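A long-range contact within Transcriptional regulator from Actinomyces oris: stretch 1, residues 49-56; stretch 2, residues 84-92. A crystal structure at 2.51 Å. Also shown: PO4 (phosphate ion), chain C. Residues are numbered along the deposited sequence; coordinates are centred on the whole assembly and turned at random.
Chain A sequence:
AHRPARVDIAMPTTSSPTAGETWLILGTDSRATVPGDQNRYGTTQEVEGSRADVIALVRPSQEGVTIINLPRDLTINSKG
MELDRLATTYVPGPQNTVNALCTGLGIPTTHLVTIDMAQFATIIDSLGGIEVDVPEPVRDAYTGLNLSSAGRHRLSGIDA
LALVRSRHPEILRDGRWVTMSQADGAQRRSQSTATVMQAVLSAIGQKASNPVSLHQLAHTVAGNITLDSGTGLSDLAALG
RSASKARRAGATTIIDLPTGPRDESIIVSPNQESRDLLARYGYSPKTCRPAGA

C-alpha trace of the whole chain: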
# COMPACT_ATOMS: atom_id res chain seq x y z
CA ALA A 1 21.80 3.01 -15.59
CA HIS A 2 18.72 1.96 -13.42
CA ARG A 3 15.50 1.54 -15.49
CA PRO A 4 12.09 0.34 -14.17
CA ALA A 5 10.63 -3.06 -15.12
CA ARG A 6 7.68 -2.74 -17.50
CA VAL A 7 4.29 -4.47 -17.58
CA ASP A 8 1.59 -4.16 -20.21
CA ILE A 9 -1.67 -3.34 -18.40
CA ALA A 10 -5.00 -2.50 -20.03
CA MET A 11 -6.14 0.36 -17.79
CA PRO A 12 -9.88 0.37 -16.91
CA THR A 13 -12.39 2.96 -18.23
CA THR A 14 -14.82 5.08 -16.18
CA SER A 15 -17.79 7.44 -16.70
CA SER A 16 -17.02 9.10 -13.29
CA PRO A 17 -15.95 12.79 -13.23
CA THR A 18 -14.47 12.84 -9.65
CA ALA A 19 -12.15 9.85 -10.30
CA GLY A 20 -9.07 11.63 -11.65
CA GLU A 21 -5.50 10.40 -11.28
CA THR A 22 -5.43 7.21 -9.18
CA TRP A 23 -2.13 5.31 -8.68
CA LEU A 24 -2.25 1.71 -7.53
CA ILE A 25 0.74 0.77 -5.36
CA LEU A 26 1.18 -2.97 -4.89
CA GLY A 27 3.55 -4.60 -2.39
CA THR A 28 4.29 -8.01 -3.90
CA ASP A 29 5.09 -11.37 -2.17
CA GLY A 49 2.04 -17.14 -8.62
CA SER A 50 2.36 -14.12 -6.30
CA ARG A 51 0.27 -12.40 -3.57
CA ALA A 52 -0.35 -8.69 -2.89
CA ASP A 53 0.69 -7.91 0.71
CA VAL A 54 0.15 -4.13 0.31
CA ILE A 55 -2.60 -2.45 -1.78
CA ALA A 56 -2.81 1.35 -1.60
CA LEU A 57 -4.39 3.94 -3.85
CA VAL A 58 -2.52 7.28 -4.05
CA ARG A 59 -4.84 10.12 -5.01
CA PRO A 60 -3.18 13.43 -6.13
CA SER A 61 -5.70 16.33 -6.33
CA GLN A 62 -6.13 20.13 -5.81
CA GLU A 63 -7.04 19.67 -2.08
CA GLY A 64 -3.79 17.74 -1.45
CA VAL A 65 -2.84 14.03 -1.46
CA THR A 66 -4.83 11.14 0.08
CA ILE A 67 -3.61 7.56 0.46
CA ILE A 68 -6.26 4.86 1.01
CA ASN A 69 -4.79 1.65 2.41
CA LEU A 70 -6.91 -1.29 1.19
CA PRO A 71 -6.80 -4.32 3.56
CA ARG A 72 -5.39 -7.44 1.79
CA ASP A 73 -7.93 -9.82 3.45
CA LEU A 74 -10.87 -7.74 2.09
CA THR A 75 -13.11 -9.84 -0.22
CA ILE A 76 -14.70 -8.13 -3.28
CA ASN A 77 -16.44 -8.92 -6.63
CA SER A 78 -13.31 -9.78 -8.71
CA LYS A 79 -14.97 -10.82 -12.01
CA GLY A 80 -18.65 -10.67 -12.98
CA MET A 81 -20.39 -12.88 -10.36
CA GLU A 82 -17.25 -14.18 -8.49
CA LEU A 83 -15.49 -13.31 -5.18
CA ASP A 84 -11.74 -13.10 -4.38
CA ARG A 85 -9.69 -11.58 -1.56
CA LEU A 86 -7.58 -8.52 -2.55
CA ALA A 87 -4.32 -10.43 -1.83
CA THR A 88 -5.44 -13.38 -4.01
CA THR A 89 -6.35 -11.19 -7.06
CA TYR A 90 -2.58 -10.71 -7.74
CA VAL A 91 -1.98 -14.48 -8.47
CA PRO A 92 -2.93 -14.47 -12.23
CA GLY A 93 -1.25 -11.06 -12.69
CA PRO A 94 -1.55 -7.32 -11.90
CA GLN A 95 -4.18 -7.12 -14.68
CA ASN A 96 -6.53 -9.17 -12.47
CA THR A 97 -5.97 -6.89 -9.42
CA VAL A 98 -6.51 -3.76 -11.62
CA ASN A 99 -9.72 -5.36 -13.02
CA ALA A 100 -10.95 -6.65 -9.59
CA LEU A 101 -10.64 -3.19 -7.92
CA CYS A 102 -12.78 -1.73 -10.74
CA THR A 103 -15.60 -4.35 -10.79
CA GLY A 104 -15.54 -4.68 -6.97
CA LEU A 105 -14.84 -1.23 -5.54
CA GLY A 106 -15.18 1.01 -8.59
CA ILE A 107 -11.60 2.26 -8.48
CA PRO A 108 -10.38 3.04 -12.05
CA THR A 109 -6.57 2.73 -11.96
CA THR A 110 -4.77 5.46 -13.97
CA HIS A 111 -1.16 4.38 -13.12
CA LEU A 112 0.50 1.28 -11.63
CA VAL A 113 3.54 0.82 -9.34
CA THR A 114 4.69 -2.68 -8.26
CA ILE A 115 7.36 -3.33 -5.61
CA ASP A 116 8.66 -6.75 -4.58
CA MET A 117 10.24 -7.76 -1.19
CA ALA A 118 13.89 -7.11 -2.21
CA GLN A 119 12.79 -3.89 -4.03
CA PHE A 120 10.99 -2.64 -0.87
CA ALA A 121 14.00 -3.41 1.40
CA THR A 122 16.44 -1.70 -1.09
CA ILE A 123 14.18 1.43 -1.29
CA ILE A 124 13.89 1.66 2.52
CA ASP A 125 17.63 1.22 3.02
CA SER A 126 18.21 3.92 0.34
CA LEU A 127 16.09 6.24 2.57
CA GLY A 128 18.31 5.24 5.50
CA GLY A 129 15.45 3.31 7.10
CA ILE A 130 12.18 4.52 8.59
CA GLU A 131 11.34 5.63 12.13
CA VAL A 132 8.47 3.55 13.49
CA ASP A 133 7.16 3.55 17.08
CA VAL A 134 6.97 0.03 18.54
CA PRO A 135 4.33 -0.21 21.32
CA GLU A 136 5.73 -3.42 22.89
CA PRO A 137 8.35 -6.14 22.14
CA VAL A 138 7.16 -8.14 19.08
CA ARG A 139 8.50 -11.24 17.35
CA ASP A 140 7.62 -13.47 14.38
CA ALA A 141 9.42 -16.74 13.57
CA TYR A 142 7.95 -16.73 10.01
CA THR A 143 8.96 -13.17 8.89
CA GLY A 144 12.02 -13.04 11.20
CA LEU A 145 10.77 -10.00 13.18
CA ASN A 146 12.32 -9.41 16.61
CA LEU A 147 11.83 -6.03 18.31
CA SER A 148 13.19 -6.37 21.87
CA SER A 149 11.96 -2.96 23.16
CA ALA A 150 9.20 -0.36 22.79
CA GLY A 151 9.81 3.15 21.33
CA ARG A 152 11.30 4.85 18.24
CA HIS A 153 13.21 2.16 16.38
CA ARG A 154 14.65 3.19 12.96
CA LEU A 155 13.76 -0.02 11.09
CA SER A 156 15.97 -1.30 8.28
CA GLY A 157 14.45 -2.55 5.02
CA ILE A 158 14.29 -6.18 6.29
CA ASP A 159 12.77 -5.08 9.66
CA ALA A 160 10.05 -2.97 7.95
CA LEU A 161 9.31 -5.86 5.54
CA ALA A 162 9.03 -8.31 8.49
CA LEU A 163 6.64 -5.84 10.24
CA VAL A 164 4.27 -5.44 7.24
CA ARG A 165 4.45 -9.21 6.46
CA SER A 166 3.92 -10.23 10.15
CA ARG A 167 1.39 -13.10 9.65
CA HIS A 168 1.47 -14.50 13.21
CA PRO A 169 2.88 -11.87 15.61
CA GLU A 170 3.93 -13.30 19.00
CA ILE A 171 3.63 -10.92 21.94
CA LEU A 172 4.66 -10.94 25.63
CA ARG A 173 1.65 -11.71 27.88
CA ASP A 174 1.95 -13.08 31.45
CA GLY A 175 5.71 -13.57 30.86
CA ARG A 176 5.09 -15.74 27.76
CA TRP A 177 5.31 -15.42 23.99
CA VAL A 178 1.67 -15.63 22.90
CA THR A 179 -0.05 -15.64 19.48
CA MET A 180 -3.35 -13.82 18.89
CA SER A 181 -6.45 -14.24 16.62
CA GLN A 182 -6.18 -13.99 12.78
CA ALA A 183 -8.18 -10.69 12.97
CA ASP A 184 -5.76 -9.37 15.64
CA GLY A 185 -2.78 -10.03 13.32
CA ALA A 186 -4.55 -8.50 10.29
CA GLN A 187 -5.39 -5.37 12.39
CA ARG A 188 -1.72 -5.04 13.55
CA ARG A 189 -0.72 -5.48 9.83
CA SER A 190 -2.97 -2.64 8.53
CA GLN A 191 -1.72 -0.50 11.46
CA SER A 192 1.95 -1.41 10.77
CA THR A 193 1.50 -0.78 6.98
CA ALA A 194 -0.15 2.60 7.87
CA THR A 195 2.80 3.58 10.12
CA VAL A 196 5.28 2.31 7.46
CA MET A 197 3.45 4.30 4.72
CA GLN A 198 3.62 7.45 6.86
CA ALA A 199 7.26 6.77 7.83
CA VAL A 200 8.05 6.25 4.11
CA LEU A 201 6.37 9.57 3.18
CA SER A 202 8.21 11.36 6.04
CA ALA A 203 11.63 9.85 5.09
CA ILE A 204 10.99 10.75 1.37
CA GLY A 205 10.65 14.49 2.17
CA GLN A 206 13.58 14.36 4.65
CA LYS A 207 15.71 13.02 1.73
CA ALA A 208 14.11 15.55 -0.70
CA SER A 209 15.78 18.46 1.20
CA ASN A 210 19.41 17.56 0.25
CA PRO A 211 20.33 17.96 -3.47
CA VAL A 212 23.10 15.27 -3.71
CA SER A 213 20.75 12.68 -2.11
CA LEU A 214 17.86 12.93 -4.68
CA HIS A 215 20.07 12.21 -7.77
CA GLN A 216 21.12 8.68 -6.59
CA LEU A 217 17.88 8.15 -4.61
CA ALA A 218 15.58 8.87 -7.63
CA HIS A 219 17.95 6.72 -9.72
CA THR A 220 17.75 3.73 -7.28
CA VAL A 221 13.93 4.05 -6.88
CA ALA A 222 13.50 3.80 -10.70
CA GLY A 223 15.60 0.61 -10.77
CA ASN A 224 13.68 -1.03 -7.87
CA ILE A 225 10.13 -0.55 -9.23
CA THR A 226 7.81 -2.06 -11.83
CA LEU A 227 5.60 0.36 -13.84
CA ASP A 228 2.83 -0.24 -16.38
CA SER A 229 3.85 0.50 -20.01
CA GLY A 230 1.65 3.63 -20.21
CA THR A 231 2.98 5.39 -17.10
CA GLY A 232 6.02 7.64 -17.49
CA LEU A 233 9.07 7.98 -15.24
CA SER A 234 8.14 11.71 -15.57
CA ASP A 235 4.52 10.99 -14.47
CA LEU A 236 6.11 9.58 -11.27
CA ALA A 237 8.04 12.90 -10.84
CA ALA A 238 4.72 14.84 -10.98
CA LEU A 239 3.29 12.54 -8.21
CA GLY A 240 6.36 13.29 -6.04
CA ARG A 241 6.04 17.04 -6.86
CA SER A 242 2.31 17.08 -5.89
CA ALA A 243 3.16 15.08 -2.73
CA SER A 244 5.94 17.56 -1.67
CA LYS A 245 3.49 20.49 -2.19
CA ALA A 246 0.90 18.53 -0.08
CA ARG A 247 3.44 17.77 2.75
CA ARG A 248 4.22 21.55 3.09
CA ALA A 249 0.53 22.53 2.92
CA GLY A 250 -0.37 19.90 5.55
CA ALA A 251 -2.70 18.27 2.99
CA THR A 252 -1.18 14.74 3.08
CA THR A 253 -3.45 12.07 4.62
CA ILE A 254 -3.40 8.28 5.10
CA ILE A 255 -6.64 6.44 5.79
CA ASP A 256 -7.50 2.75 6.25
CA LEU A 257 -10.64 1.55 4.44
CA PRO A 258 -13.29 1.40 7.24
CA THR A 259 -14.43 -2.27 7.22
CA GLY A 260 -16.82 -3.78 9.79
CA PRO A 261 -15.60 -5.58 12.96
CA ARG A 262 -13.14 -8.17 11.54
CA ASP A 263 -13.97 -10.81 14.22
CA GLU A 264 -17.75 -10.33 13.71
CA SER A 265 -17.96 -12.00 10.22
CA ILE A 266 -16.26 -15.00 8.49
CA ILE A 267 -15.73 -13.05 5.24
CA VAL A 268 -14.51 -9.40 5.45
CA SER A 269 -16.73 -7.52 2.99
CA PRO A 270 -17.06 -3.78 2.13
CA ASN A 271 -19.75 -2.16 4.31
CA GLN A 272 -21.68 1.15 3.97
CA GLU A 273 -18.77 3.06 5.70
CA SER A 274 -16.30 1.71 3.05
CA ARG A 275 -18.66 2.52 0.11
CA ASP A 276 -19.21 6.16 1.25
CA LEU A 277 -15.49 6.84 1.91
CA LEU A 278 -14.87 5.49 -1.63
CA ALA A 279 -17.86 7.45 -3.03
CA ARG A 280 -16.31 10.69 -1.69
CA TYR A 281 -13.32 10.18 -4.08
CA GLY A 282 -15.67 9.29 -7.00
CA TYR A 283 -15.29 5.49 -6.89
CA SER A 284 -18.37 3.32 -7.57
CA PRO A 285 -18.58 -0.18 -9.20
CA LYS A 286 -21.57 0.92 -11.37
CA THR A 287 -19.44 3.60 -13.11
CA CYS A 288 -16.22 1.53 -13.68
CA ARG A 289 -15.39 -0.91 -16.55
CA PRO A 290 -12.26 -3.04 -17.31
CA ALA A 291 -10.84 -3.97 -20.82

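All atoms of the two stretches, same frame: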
# COMPACT_ATOMS: atom_id res chain seq x y z
N GLY A 49 2.29 -16.75 -10.00
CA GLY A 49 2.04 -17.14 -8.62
C GLY A 49 2.66 -16.19 -7.63
O GLY A 49 3.80 -16.38 -7.21
N SER A 50 1.92 -15.13 -7.25
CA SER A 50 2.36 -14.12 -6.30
C SER A 50 1.16 -13.46 -5.60
O SER A 50 0.09 -13.37 -6.19
CB SER A 50 3.22 -13.06 -7.00
OG SER A 50 4.08 -12.41 -6.08
N ARG A 51 1.34 -13.02 -4.35
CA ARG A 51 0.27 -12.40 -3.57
C ARG A 51 0.56 -10.93 -3.28
O ARG A 51 1.72 -10.56 -3.13
CB ARG A 51 0.04 -13.16 -2.25
CG ARG A 51 -0.75 -14.45 -2.40
CD ARG A 51 -1.38 -14.84 -1.09
NE ARG A 51 -1.93 -16.19 -1.13
CZ ARG A 51 -2.68 -16.73 -0.17
NH1 ARG A 51 -2.97 -16.03 0.92
NH2 ARG A 51 -3.14 -17.97 -0.28
N ALA A 52 -0.49 -10.11 -3.19
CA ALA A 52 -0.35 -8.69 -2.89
C ALA A 52 -0.47 -8.47 -1.38
O ALA A 52 -1.55 -8.65 -0.81
CB ALA A 52 -1.42 -7.89 -3.63
N ASP A 53 0.65 -8.15 -0.73
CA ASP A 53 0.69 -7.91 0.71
C ASP A 53 0.20 -6.51 1.03
O ASP A 53 -0.48 -6.31 2.03
CB ASP A 53 2.11 -8.12 1.26
CG ASP A 53 2.56 -9.57 1.30
OD1 ASP A 53 1.73 -10.46 1.02
OD2 ASP A 53 3.75 -9.81 1.62
N VAL A 54 0.52 -5.54 0.15
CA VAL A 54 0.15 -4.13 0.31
C VAL A 54 -0.60 -3.64 -0.92
O VAL A 54 -0.14 -3.87 -2.05
CB VAL A 54 1.41 -3.27 0.60
CG1 VAL A 54 1.06 -1.79 0.65
CG2 VAL A 54 2.10 -3.71 1.89
N ILE A 55 -1.75 -3.00 -0.72
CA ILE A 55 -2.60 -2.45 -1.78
C ILE A 55 -3.02 -1.08 -1.32
O ILE A 55 -3.84 -0.97 -0.41
CB ILE A 55 -3.84 -3.32 -2.09
CG1 ILE A 55 -3.50 -4.81 -2.31
CG2 ILE A 55 -4.64 -2.76 -3.24
CD1 ILE A 55 -3.83 -5.65 -1.14
N ALA A 56 -2.47 -0.03 -1.93
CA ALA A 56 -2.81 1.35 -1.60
C ALA A 56 -3.11 2.16 -2.85
O ALA A 56 -2.45 2.00 -3.89
CB ALA A 56 -1.66 1.99 -0.83
N ASP A 84 -13.13 -12.83 -4.72
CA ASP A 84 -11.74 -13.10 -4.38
C ASP A 84 -11.29 -12.12 -3.31
O ASP A 84 -11.80 -10.99 -3.26
CB ASP A 84 -10.80 -12.94 -5.60
CG ASP A 84 -11.02 -13.84 -6.81
OD1 ASP A 84 -11.79 -14.83 -6.69
OD2 ASP A 84 -10.39 -13.58 -7.87
N ARG A 85 -10.29 -12.50 -2.51
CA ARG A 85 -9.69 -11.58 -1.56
C ARG A 85 -8.67 -10.74 -2.32
O ARG A 85 -8.03 -11.25 -3.26
CB ARG A 85 -9.00 -12.32 -0.40
CG ARG A 85 -9.96 -12.93 0.60
CD ARG A 85 -9.22 -13.53 1.79
NE ARG A 85 -8.11 -14.38 1.35
CZ ARG A 85 -6.92 -14.40 1.92
NH1 ARG A 85 -6.66 -13.65 2.98
NH2 ARG A 85 -5.97 -15.20 1.44
N LEU A 86 -8.51 -9.47 -1.93
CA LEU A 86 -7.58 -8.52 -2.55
C LEU A 86 -6.17 -9.11 -2.76
O LEU A 86 -5.59 -8.95 -3.83
CB LEU A 86 -7.51 -7.24 -1.70
CG LEU A 86 -8.15 -5.99 -2.29
CD1 LEU A 86 -9.64 -6.13 -2.38
CD2 LEU A 86 -7.83 -4.79 -1.44
N ALA A 87 -5.65 -9.83 -1.76
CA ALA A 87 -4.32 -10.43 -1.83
C ALA A 87 -4.23 -11.53 -2.90
O ALA A 87 -3.19 -11.70 -3.53
CB ALA A 87 -3.95 -11.01 -0.47
N THR A 88 -5.33 -12.25 -3.10
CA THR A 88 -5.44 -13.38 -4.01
C THR A 88 -5.60 -12.92 -5.47
O THR A 88 -5.13 -13.62 -6.36
CB THR A 88 -6.52 -14.32 -3.48
OG1 THR A 88 -5.86 -15.34 -2.74
CG2 THR A 88 -7.39 -14.94 -4.57
N THR A 89 -6.19 -11.74 -5.71
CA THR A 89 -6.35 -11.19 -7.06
C THR A 89 -5.02 -11.02 -7.82
O THR A 89 -5.02 -10.99 -9.05
CB THR A 89 -7.16 -9.89 -7.05
OG1 THR A 89 -6.39 -8.88 -6.40
CG2 THR A 89 -8.53 -10.04 -6.39
N TYR A 90 -3.88 -10.91 -7.10
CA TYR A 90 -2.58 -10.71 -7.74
C TYR A 90 -2.01 -11.96 -8.43
O TYR A 90 -1.23 -11.81 -9.38
CB TYR A 90 -1.55 -10.11 -6.75
CG TYR A 90 -0.36 -9.52 -7.46
CD1 TYR A 90 -0.50 -8.41 -8.29
CD2 TYR A 90 0.88 -10.15 -7.43
CE1 TYR A 90 0.56 -7.92 -9.04
CE2 TYR A 90 1.96 -9.66 -8.17
CZ TYR A 90 1.79 -8.54 -8.97
OH TYR A 90 2.85 -8.05 -9.70
N VAL A 91 -2.43 -13.16 -7.98
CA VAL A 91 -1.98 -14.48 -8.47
C VAL A 91 -1.95 -14.61 -10.01
O VAL A 91 -0.88 -14.91 -10.54
CB VAL A 91 -2.73 -15.65 -7.79
CG1 VAL A 91 -2.44 -16.98 -8.48
CG2 VAL A 91 -2.40 -15.73 -6.30
N PRO A 92 -3.05 -14.37 -10.77
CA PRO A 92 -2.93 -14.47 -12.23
C PRO A 92 -2.28 -13.26 -12.93
O PRO A 92 -2.10 -13.28 -14.14
CB PRO A 92 -4.38 -14.70 -12.69
CG PRO A 92 -5.21 -14.10 -11.65
CD PRO A 92 -4.42 -14.00 -10.37
P PO4 C . -2.41 -16.17 4.21
O1 PO4 C . -2.57 -17.74 3.95
O2 PO4 C . -3.82 -15.46 3.95
O3 PO4 C . -1.33 -15.56 3.20
O4 PO4 C . -1.95 -15.92 5.67

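When an extended segment packs against a short turn with helical backbone angles but without regular helical bonding, a single well-aimed backbone hydrogen bond often sets the register and small side chains let the chains approach. The contact between residues 49-56 and 84-92 illustrates the principle. Its one hydrogen bond across the stretches runs from Ala52 N to Ala87 O, 3.2 Å long and nearly straight at 168°. Around it the backbones lie close enough for CA-H...O contacts: Arg51 CA is 3.5 Å from Ala87 O, and Ala87 CA is 3.4 Å from Ala52 O. Methyl side chains suit this crowded, buried spot, where the two CA atoms of Ala52 and Ala87 are 4.5 Å apart.

Ala52 directs its CB toward the second stretch and meets Tyr90 CB at 3.8 Å. Tyr90 also points toward its partner; with chi1 in the t well, it carries its ring beside Ser50, CD2 lying 3.8 Å from Ser50 CB, with Ser50 O near the plane of the ring at its edge. That same carbonyl lies 3.1 Å from Val91 N, yet the angle is poor for a hydrogen bond; Val91 N instead bonds to Thr88 O at 3.2 Å, within its own turn. Farther along, with chi1 m and chi2 between wells at 103°, Ile55 brings CD1 to 4.0 Å from Leu86 CB, adding a buried apolar contact.

The exposed margin is different in kind. Arg51, nearly extended beyond its m chi1, carries its guanidinium past Thr88, whose OG1 lies over one face. Arg85 bends at chi3 (m), and its NH2 comes 3.2 Å from Arg51 NH1: two donors of like charge, not a bond. A phosphate ion, probably from the crystallisation liquor, offsets this charge, with O3 2.8 Å from Arg51 NH1 and O2 accepting a weak 3.3 Å hydrogen bond from Arg85 NH2.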